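Local coordinates for protein phosphoribosylaminoimidazole-succinocarboxamide synthase (PDB 1KUT) that catalyses the ATP-dependent joining of L-aspartate to the carboxylate of 5-amino-1-(5-phospho-D-ribosyl)imidazole-4-carboxylate, making SAICAR in de novo purine biosynthesis, at residues V111-K116 with E142-A147. Sequence-based numbering, arbitrary orientation.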
ATOM      1  N   VAL B 111      -1.882   1.756  10.823  1.00 22.75           N
ATOM      2  CA  VAL B 111      -3.137   1.631  10.091  1.00 22.10           C
ATOM      3  C   VAL B 111      -2.849   1.374   8.616  1.00 21.87           C
ATOM      4  O   VAL B 111      -2.114   2.137   8.003  1.00 21.87           O
ATOM      5  CB  VAL B 111      -3.967   2.922  10.154  1.00 22.15           C
ATOM      6  CG1 VAL B 111      -5.342   2.670   9.562  1.00 21.45           C
ATOM      7  CG2 VAL B 111      -4.068   3.414  11.582  1.00 22.69           C
ATOM      8  N   GLU B 112      -3.445   0.317   8.056  1.00 21.52           N
ATOM      9  CA  GLU B 112      -3.276  -0.059   6.652  1.00 21.03           C
ATOM     10  C   GLU B 112      -4.628  -0.205   5.951  1.00 20.81           C
ATOM     11  O   GLU B 112      -5.576  -0.748   6.525  1.00 20.43           O
ATOM     12  CB  GLU B 112      -2.584  -1.420   6.525  1.00 21.33           C
ATOM     13  CG  GLU B 112      -1.142  -1.502   6.972  1.00 22.24           C
ATOM     14  CD  GLU B 112      -0.476  -2.813   6.531  1.00 22.23           C
ATOM     15  OE1 GLU B 112      -0.815  -3.899   7.065  1.00 22.26           O
ATOM     16  OE2 GLU B 112       0.386  -2.753   5.633  1.00 22.53           O
ATOM     17  N   PHE B 113      -4.717   0.247   4.704  1.00 20.84           N
ATOM     18  CA  PHE B 113      -5.958   0.086   3.958  1.00 21.21           C
ATOM     19  C   PHE B 113      -5.802  -0.984   2.885  1.00 21.66           C
ATOM     20  O   PHE B 113      -4.758  -1.123   2.256  1.00 21.72           O
ATOM     21  CB  PHE B 113      -6.397   1.388   3.290  1.00 20.69           C
ATOM     22  CG  PHE B 113      -6.890   2.429   4.245  1.00 21.75           C
ATOM     23  CD1 PHE B 113      -5.994   3.227   4.954  1.00 21.68           C
ATOM     24  CD2 PHE B 113      -8.263   2.626   4.432  1.00 21.58           C
ATOM     25  CE1 PHE B 113      -6.458   4.210   5.835  1.00 22.21           C
ATOM     26  CE2 PHE B 113      -8.733   3.608   5.314  1.00 21.98           C
ATOM     27  CZ  PHE B 113      -7.830   4.401   6.016  1.00 21.46           C
ATOM     28  N   PHE B 114      -6.870  -1.735   2.678  1.00 22.47           N
ATOM     29  CA  PHE B 114      -6.906  -2.786   1.677  1.00 23.02           C
ATOM     30  C   PHE B 114      -8.226  -2.692   0.931  1.00 23.60           C
ATOM     31  O   PHE B 114      -9.299  -2.639   1.536  1.00 23.14           O
ATOM     32  CB  PHE B 114      -6.826  -4.155   2.338  1.00 22.76           C
ATOM     33  CG  PHE B 114      -5.494  -4.464   2.923  1.00 22.49           C
ATOM     34  CD1 PHE B 114      -4.514  -5.089   2.155  1.00 21.73           C
ATOM     35  CD2 PHE B 114      -5.213  -4.141   4.253  1.00 22.28           C
ATOM     36  CE1 PHE B 114      -3.270  -5.398   2.703  1.00 21.74           C
ATOM     37  CE2 PHE B 114      -3.967  -4.442   4.814  1.00 22.20           C
ATOM     38  CZ  PHE B 114      -2.993  -5.075   4.039  1.00 21.90           C
ATOM     39  N   ILE B 115      -8.152  -2.656  -0.386  1.00 24.71           N
ATOM     40  CA  ILE B 115      -9.362  -2.618  -1.170  1.00 25.90           C
ATOM     41  C   ILE B 115      -9.971  -3.999  -1.050  1.00 27.00           C
ATOM     42  O   ILE B 115      -9.332  -4.999  -1.401  1.00 26.26           O
ATOM     43  CB  ILE B 115      -9.057  -2.331  -2.641  1.00 26.27           C
ATOM     44  CG1 ILE B 115      -8.659  -0.860  -2.779  1.00 26.39           C
ATOM     45  CG2 ILE B 115     -10.283  -2.684  -3.529  1.00 25.71           C
ATOM     46  CD1 ILE B 115      -8.486  -0.414  -4.212  1.00 27.68           C
ATOM     47  N   LYS B 116     -11.194  -4.085  -0.542  1.00 28.43           N
ATOM     48  CA  LYS B 116     -11.778  -5.410  -0.449  1.00 30.32           C
ATOM     49  C   LYS B 116     -12.208  -5.818  -1.866  1.00 31.31           C
ATOM     50  O   LYS B 116     -13.114  -5.235  -2.470  1.00 31.29           O
ATOM     51  CB  LYS B 116     -12.926  -5.451   0.582  1.00 30.58           C
ATOM     52  CG  LYS B 116     -14.275  -4.952   0.149  1.00 31.56           C
ATOM     53  CD  LYS B 116     -15.281  -5.027   1.318  1.00 32.75           C
ATOM     54  CE  LYS B 116     -15.533  -6.460   1.845  1.00 33.09           C
ATOM     55  NZ  LYS B 116     -14.432  -7.039   2.683  1.00 33.57           N
ATOM     56  N   GLU B 142      -9.111   9.973   6.406  1.00 28.42           N
ATOM     57  CA  GLU B 142      -8.502  10.396   7.666  1.00 28.38           C
ATOM     58  C   GLU B 142      -9.431  10.147   8.854  1.00 27.52           C
ATOM     59  O   GLU B 142      -8.970   9.886   9.964  1.00 27.83           O
ATOM     60  CB  GLU B 142      -8.110  11.871   7.598  1.00 29.33           C
ATOM     61  CG  GLU B 142      -6.817  12.214   8.337  1.00 31.36           C
ATOM     62  CD  GLU B 142      -5.614  11.412   7.836  1.00 32.57           C
ATOM     63  OE1 GLU B 142      -5.627  10.998   6.654  1.00 33.53           O
ATOM     64  OE2 GLU B 142      -4.647  11.205   8.614  1.00 32.87           O
ATOM     65  N   LYS B 143     -10.734  10.234   8.630  1.00 26.63           N
ATOM     66  CA  LYS B 143     -11.698   9.964   9.693  1.00 25.95           C
ATOM     67  C   LYS B 143     -11.592   8.475  10.037  1.00 25.35           C
ATOM     68  O   LYS B 143     -11.439   8.102  11.206  1.00 25.01           O
ATOM     69  CB  LYS B 143     -13.121  10.275   9.225  1.00 26.86           C
ATOM     70  CG  LYS B 143     -13.467  11.760   9.256  1.00 28.74           C
ATOM     71  CD  LYS B 143     -14.903  12.032   8.838  1.00 29.45           C
ATOM     72  CE  LYS B 143     -15.273  13.482   9.128  1.00 30.51           C
ATOM     73  NZ  LYS B 143     -16.613  13.852   8.585  1.00 31.28           N
HETATM   74  N   MSE B 144     -11.666   7.636   9.004  1.00 23.90           N
HETATM   75  CA  MSE B 144     -11.575   6.191   9.171  1.00 22.81           C
HETATM   76  C   MSE B 144     -10.325   5.798   9.909  1.00 23.15           C
HETATM   77  O   MSE B 144     -10.352   4.868  10.698  1.00 23.31           O
HETATM   78  CB  MSE B 144     -11.609   5.476   7.818  1.00 20.38           C
HETATM   79  CG  MSE B 144     -12.965   5.468   7.221  1.00 18.78           C
HETATM   80 SE   MSE B 144     -12.977   4.316   5.720  1.00 15.80          SE
HETATM   81  CE  MSE B 144     -12.465   5.612   4.334  1.00 17.35           C
ATOM     82  N   LYS B 145      -9.222   6.486   9.642  1.00 23.72           N
ATOM     83  CA  LYS B 145      -7.981   6.189  10.348  1.00 24.46           C
ATOM     84  C   LYS B 145      -8.109   6.564  11.825  1.00 24.76           C
ATOM     85  O   LYS B 145      -7.716   5.793  12.699  1.00 24.97           O
ATOM     86  CB  LYS B 145      -6.818   6.967   9.738  1.00 25.14           C
ATOM     87  CG  LYS B 145      -5.912   6.144   8.834  1.00 26.42           C
ATOM     88  CD  LYS B 145      -4.768   6.993   8.264  1.00 27.02           C
ATOM     89  CE  LYS B 145      -3.899   7.606   9.362  1.00 27.48           C
ATOM     90  NZ  LYS B 145      -2.742   8.358   8.775  1.00 28.17           N
ATOM     91  N   GLU B 146      -8.656   7.748  12.102  1.00 25.25           N
ATOM     92  CA  GLU B 146      -8.815   8.229  13.481  1.00 25.90           C
ATOM     93  C   GLU B 146      -9.759   7.323  14.259  1.00 24.90           C
ATOM     94  O   GLU B 146      -9.523   6.993  15.422  1.00 24.76           O
ATOM     95  CB  GLU B 146      -9.373   9.665  13.502  1.00 27.91           C
ATOM     96  CG  GLU B 146      -8.583  10.690  12.680  1.00 30.66           C
ATOM     97  CD  GLU B 146      -9.233  12.088  12.680  1.00 33.07           C
ATOM     98  OE1 GLU B 146      -9.210  12.767  13.743  1.00 33.77           O
ATOM     99  OE2 GLU B 146      -9.772  12.501  11.616  1.00 33.63           O
ATOM    100  N   ALA B 147     -10.840   6.927  13.609  1.00 23.83           N
ATOM    101  CA  ALA B 147     -11.799   6.060  14.247  1.00 23.15           C
ATOM    102  C   ALA B 147     -11.124   4.716  14.540  1.00 22.79           C
ATOM    103  O   ALA B 147     -11.149   4.226  15.678  1.00 22.78           O
ATOM    104  CB  ALA B 147     -12.999   5.880  13.340  1.00 22.64           C
TER
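Lys145 of helix 138-160 lies against Val111 and Phe113, two residues of strand 105-115 whose side chains share the face turned to the helix. From CB the lysine chain runs to CG, the methylene that makes the closest contacts: Lys145 CG is 3.6 Å from Val111 CG1 and equally near Phe113 CE1, so one carbon fills the corner between the valine methyl and the phenyl edge. With chi1 at -172°, Val111 CG1 lies anti to the backbone N, which places this methyl, rather than CG2, against the lysine. Lys145 CD passes the same ring edge at 4.1 Å from Phe113 CE1, the chain crossing the phenyl at about a right angle. A bend at chi3 (59°) then turns CE and NZ off the ring. The ammonium's stronger partner is Asp128 of the second subunit, a salt bridge; Lys145 NZ also pairs with Glu142 OE2, 3.4 Å away, in a salt bridge whose hydrogen bond is weak. Further round the phenyl edge, Phe113 CE2 lies 4.2 Å from CB of Met144, present as selenomethionine. No hydrogen bond links the two segments; the axes of strand 111-115 and helix 142-147 run at 129°. The helix packs across one face of the antiparallel sheet: Phe113 also touches Leu82 and Val84 of strand 78-87 and Val125 of strand 124-125, and Met144 reaches Phe173 of strand 164-175.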